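Local atomic coordinates of putative surface-anchored fimbrial subunit (Corynebacterium diphtheriae, PDB entry 3HR6), a protein that forms the shaft of a Gram-positive pilus as its major pilin, built of tandem Ig-like modules stabilised by isopeptide and disulfide bonds. Residues K313-N318 / T397-G402; G337-S342 / P407-V412. All blocks are in the same frame, centred on the assembly; numbering follows the deposited sequence.

Contact 1: residues K313-N318 / T397-G402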
loop_
_atom_site.group_PDB
_atom_site.type_symbol
_atom_site.label_atom_id
_atom_site.label_comp_id
_atom_site.label_asym_id
_atom_site.label_seq_id
_atom_site.Cartn_x
_atom_site.Cartn_y
_atom_site.Cartn_z
ATOM N N LYS A 313 -34.911 21.906 -2.884
ATOM C CA LYS A 313 -35.642 22.855 -3.735
ATOM C C LYS A 313 -37.050 23.051 -3.227
ATOM O O LYS A 313 -37.715 22.105 -2.792
ATOM C CB LYS A 313 -35.705 22.327 -5.174
ATOM C CG LYS A 313 -36.261 23.322 -6.192
ATOM C CD LYS A 313 -35.232 24.350 -6.565
ATOM C CE LYS A 313 -35.722 25.263 -7.671
ATOM N NZ LYS A 313 -36.924 26.083 -7.407
ATOM N N SER A 314 -37.512 24.302 -3.235
ATOM C CA SER A 314 -38.884 24.600 -2.908
ATOM C C SER A 314 -39.413 25.522 -4.017
ATOM O O SER A 314 -38.620 26.073 -4.811
ATOM C CB SER A 314 -38.985 25.252 -1.524
ATOM O OG SER A 314 -38.152 26.391 -1.445
ATOM N N PHE A 315 -40.729 25.604 -4.101
ATOM C CA PHE A 315 -41.421 26.480 -5.037
ATOM C C PHE A 315 -42.374 27.356 -4.240
ATOM O O PHE A 315 -43.325 26.898 -3.606
ATOM C CB PHE A 315 -42.127 25.681 -6.126
ATOM C CG PHE A 315 -41.186 25.025 -7.078
ATOM C CD1 PHE A 315 -40.807 25.656 -8.257
ATOM C CD2 PHE A 315 -40.642 23.787 -6.793
ATOM C CE1 PHE A 315 -39.880 25.057 -9.139
ATOM C CE2 PHE A 315 -39.776 23.181 -7.667
ATOM C CZ PHE A 315 -39.367 23.813 -8.842
ATOM N N ASP A 316 -42.083 28.652 -4.263
ATOM C CA ASP A 316 -42.686 29.620 -3.352
ATOM C C ASP A 316 -42.914 29.035 -1.967
ATOM O O ASP A 316 -44.006 29.099 -1.425
ATOM C CB ASP A 316 -43.959 30.243 -3.947
ATOM C CG ASP A 316 -43.640 31.204 -5.082
ATOM O OD1 ASP A 316 -42.940 32.216 -4.848
ATOM O OD2 ASP A 316 -44.058 30.924 -6.217
ATOM N N GLY A 317 -41.863 28.439 -1.416
ATOM C CA GLY A 317 -41.888 27.991 -0.029
ATOM C C GLY A 317 -42.452 26.598 0.173
ATOM O O GLY A 317 -42.391 26.074 1.284
ATOM N N ASN A 318 -42.970 25.978 -0.891
ATOM C CA ASN A 318 -43.593 24.671 -0.749
ATOM C C ASN A 318 -42.766 23.545 -1.327
ATOM O O ASN A 318 -41.978 23.725 -2.249
ATOM C CB ASN A 318 -44.970 24.664 -1.400
ATOM C CG ASN A 318 -46.006 25.387 -0.580
ATOM O OD1 ASN A 318 -46.486 26.437 -0.978
ATOM N ND2 ASN A 318 -46.352 24.836 0.560
ATOM N N THR A 397 -30.922 25.307 -15.086
ATOM C CA THR A 397 -31.167 25.285 -16.543
ATOM C C THR A 397 -32.641 25.119 -16.909
ATOM O O THR A 397 -33.026 25.407 -18.037
ATOM C CB THR A 397 -30.375 24.179 -17.241
ATOM O OG1 THR A 397 -30.756 22.905 -16.715
ATOM C CG2 THR A 397 -28.866 24.396 -17.136
ATOM N N ALA A 398 -33.461 24.666 -15.965
ATOM C CA ALA A 398 -34.887 24.543 -16.171
ATOM C C ALA A 398 -35.582 24.657 -14.826
ATOM O O ALA A 398 -34.983 24.402 -13.767
ATOM C CB ALA A 398 -35.222 23.234 -16.874
ATOM N N THR A 399 -36.824 25.106 -14.883
ATOM C CA THR A 399 -37.644 25.192 -13.701
ATOM C C THR A 399 -39.089 24.820 -14.029
ATOM O O THR A 399 -39.361 24.270 -15.087
ATOM C CB THR A 399 -37.496 26.583 -13.110
ATOM O OG1 THR A 399 -38.074 26.621 -11.799
ATOM C CG2 THR A 399 -38.131 27.634 -14.046
ATOM N N ALA A 400 -39.999 25.066 -13.097
ATOM C CA ALA A 400 -41.383 24.659 -13.258
ATOM C C ALA A 400 -42.140 25.686 -14.097
ATOM O O ALA A 400 -41.679 26.811 -14.252
ATOM C CB ALA A 400 -42.025 24.489 -11.906
ATOM N N SER A 401 -43.297 25.282 -14.623
ATOM C CA SER A 401 -44.202 26.185 -15.375
ATOM C C SER A 401 -44.500 27.451 -14.594
ATOM O O SER A 401 -45.017 27.380 -13.475
ATOM C CB SER A 401 -45.541 25.495 -15.657
ATOM O OG SER A 401 -45.427 24.665 -16.793
ATOM N N GLY A 402 -44.237 28.610 -15.196
ATOM C CA GLY A 402 -44.606 29.877 -14.580
ATOM C C GLY A 402 -43.679 30.428 -13.513
ATOM O O GLY A 402 -43.981 31.458 -12.897
#

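Contact 2: residues G337-S342 / P407-V412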
loop_
_atom_site.group_PDB
_atom_site.type_symbol
_atom_site.label_atom_id
_atom_site.label_comp_id
_atom_site.label_asym_id
_atom_site.label_seq_id
_atom_site.Cartn_x
_atom_site.Cartn_y
_atom_site.Cartn_z
ATOM N N GLY A 337 -18.241 35.307 -8.715
ATOM C CA GLY A 337 -19.474 34.519 -8.859
ATOM C C GLY A 337 -19.818 34.150 -10.286
ATOM O O GLY A 337 -20.739 33.370 -10.520
ATOM N N SER A 338 -19.056 34.692 -11.239
ATOM C CA SER A 338 -19.238 34.374 -12.643
ATOM C C SER A 338 -18.618 33.029 -12.988
ATOM O O SER A 338 -17.648 32.610 -12.360
ATOM C CB SER A 338 -18.605 35.451 -13.517
ATOM O OG SER A 338 -17.205 35.500 -13.331
ATOM N N LEU A 339 -19.171 32.382 -13.999
ATOM C CA LEU A 339 -18.626 31.102 -14.486
ATOM C C LEU A 339 -17.189 31.275 -14.997
ATOM O O LEU A 339 -16.849 32.262 -15.622
ATOM C CB LEU A 339 -19.506 30.494 -15.586
ATOM C CG LEU A 339 -20.935 30.028 -15.240
ATOM C CD1 LEU A 339 -21.671 29.605 -16.475
ATOM C CD2 LEU A 339 -20.908 28.874 -14.236
ATOM N N VAL A 340 -16.360 30.301 -14.668
ATOM C CA VAL A 340 -15.048 30.164 -15.261
ATOM C C VAL A 340 -15.219 30.180 -16.797
ATOM O O VAL A 340 -16.156 29.646 -17.327
ATOM C CB VAL A 340 -14.362 28.873 -14.751
ATOM C CG1 VAL A 340 -13.092 28.525 -15.549
ATOM C CG2 VAL A 340 -13.995 29.026 -13.253
ATOM N N LYS A 341 -14.300 30.833 -17.501
ATOM C CA LYS A 341 -14.349 30.880 -18.970
ATOM C C LYS A 341 -14.452 29.466 -19.562
ATOM O O LYS A 341 -13.708 28.571 -19.178
ATOM C CB LYS A 341 -13.093 31.588 -19.503
ATOM C CG LYS A 341 -12.986 31.652 -21.030
ATOM C CD LYS A 341 -11.808 32.533 -21.486
ATOM C CE LYS A 341 -11.533 32.343 -22.974
ATOM N NZ LYS A 341 -12.693 32.787 -23.810
ATOM N N SER A 342 -15.392 29.284 -20.482
ATOM C CA SER A 342 -15.588 27.998 -21.172
ATOM C C SER A 342 -15.829 26.820 -20.236
ATOM O O SER A 342 -15.555 25.664 -20.600
ATOM C CB SER A 342 -14.419 27.662 -22.108
ATOM O OG SER A 342 -14.148 28.749 -22.981
ATOM N N PRO A 407 -31.060 33.810 -12.346
ATOM C CA PRO A 407 -30.151 34.436 -13.341
ATOM C C PRO A 407 -28.639 34.254 -13.137
ATOM O O PRO A 407 -27.868 34.399 -14.093
ATOM C CB PRO A 407 -30.501 35.915 -13.247
ATOM C CG PRO A 407 -31.171 36.080 -11.912
ATOM C CD PRO A 407 -31.815 34.802 -11.567
ATOM N N LYS A 408 -28.218 33.970 -11.911
ATOM C CA LYS A 408 -26.806 33.876 -11.599
ATOM C C LYS A 408 -26.522 32.484 -11.044
ATOM O O LYS A 408 -27.421 31.843 -10.482
ATOM C CB LYS A 408 -26.387 34.950 -10.602
ATOM C CG LYS A 408 -26.433 36.371 -11.156
ATOM C CD LYS A 408 -25.750 37.363 -10.204
ATOM C CE LYS A 408 -25.774 38.813 -10.705
ATOM N NZ LYS A 408 -25.296 38.993 -12.112
ATOM N N PRO A 409 -25.274 32.027 -11.204
ATOM C CA PRO A 409 -24.864 30.792 -10.532
ATOM C C PRO A 409 -25.019 30.919 -9.021
ATOM O O PRO A 409 -24.807 32.001 -8.468
ATOM C CB PRO A 409 -23.392 30.642 -10.935
ATOM C CG PRO A 409 -23.271 31.405 -12.205
ATOM C CD PRO A 409 -24.209 32.559 -12.073
ATOM N N VAL A 410 -25.382 29.812 -8.365
ATOM C CA VAL A 410 -25.494 29.753 -6.909
ATOM C C VAL A 410 -24.182 29.159 -6.386
ATOM O O VAL A 410 -23.900 27.982 -6.650
ATOM C CB VAL A 410 -26.681 28.858 -6.464
ATOM C CG1 VAL A 410 -26.777 28.791 -4.961
ATOM C CG2 VAL A 410 -28.005 29.356 -7.034
ATOM N N ILE A 411 -23.404 29.966 -5.658
ATOM C CA ILE A 411 -22.094 29.524 -5.173
ATOM C C ILE A 411 -22.347 28.436 -4.146
ATOM O O ILE A 411 -23.252 28.555 -3.314
ATOM C CB ILE A 411 -21.250 30.660 -4.551
ATOM C CG1 ILE A 411 -21.009 31.777 -5.574
ATOM C CG2 ILE A 411 -19.899 30.099 -4.054
ATOM C CD1 ILE A 411 -20.555 31.267 -6.919
ATOM N N VAL A 412 -21.613 27.346 -4.269
ATOM C CA VAL A 412 -21.668 26.269 -3.310
ATOM C C VAL A 412 -20.245 26.024 -2.827
ATOM O O VAL A 412 -19.378 25.663 -3.621
ATOM C CB VAL A 412 -22.302 25.003 -3.914
ATOM C CG1 VAL A 412 -22.306 23.847 -2.907
ATOM C CG2 VAL A 412 -23.718 25.308 -4.428
HETATM O O HOH W 1 -23.021 33.918 -8.904
#

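Contact 1: residues K313-N318 / T397-G402
The ring of Phe315 presents its CE1 corner to two consecutive residues, Thr399 and Ala400, which meet it from different directions. Thr399 OG1 comes in at the edge, close to the ring plane, and stops 3.6 Å from Phe315 CE1. The methyl of Ala400 approaches obliquely, its CB 3.5 Å from Phe315 CE1 and 4.0 Å from Phe315 CD1. The Thr399 hydroxyl reaches this edge because OG1 stands opposite the backbone N (chi1 -168°), and the two side chains run past one another in opposite senses. One face of the same ring takes Lys313 NZ, which sits 3.5 Å above the plane and off-centre toward the rim. That nitrogen belongs to an isopeptide bond: it is joined covalently to CG of Asn432, linking strand 302-315 to strand 424-432 of the C-terminal Ig-like module. Its N-H is directed to the carbonyl O of Ser314 at 3.1 Å, with an angle of 152° at the hydrogen and the donor tilted 28° out of the carbonyl plane. Thr399 OG1 in turn makes a weak hydrogen bond to Asn432 OD1, the carbonyl oxygen of that same amide. Tyr403 packs edge-to-face with Phe315. Just beyond the ring the chain reverses in a type I' turn, where Phe315 N to Asn318 O and Asn318 N to Phe315 O are both 2.9 Å.

Contact 2: residues G337-S342 / P407-V412
Leu339 and Pro409 make the one contact between side chains across these segments: Leu339 CD2 lies 4.0 Å from Pro409 CG, and the branch carbon Leu339 CG is nearly as close to that ring atom. The two groups meet at a slant. Leu339 CG lies beside its own backbone N (chi1 -66°), and a chi2 of 174° runs CD1 out in extension, so that the other branch, CD2, is the one turned to the proline. A second apolar touch is made by Ile411, whose terminal methyl CD1 stands 3.9 Å from Gly337 CA. Here the partner is bare backbone, and the methyl rests against the main chain of a residue whose phi of 91° favours glycine. The carbonyl of Gly337 in turn abuts the proline ring, its O being 3.6 Å from Pro409 CG.

Both Leu339 and Pro409 also touch Cys333 and Cys393; these two cysteines form the disulfide joining strands 327-333 and 391-398. The contact thus sits against that bridge, where the loop between strands 327-333 and 354-355 comes up to the edge strand 410-412 of a four-stranded antiparallel sheet.

Polar contact passes through one water. It donates a hydrogen bond of 2.8 Å to Gly337 O, and its other donation goes to Pro409 O, at 2.7 Å. Two carbonyl acceptors, which could not bond to each other, are in this way coupled through a donor that serves both.

Both contacts involve the four-stranded sheet in which strands 391-398 and 410-412 are neighbours, and their centres lie 20 Å apart, with the nearest atoms about 9 Å from each other. Contact 1 is partly buried, with Phe315 the buried member; it joins the end of strand 302-315 to the chain leaving strand 391-398, beside the isopeptide link. Contact 2 lies at the surface, joining a loop to the edge strand 410-412 against the disulfide. Their chemistry differs accordingly: an aromatic ring touched by a hydroxyl and a methyl in contact 1, aliphatic groups and water-bridged carbonyls in contact 2. Along the chain their segments alternate.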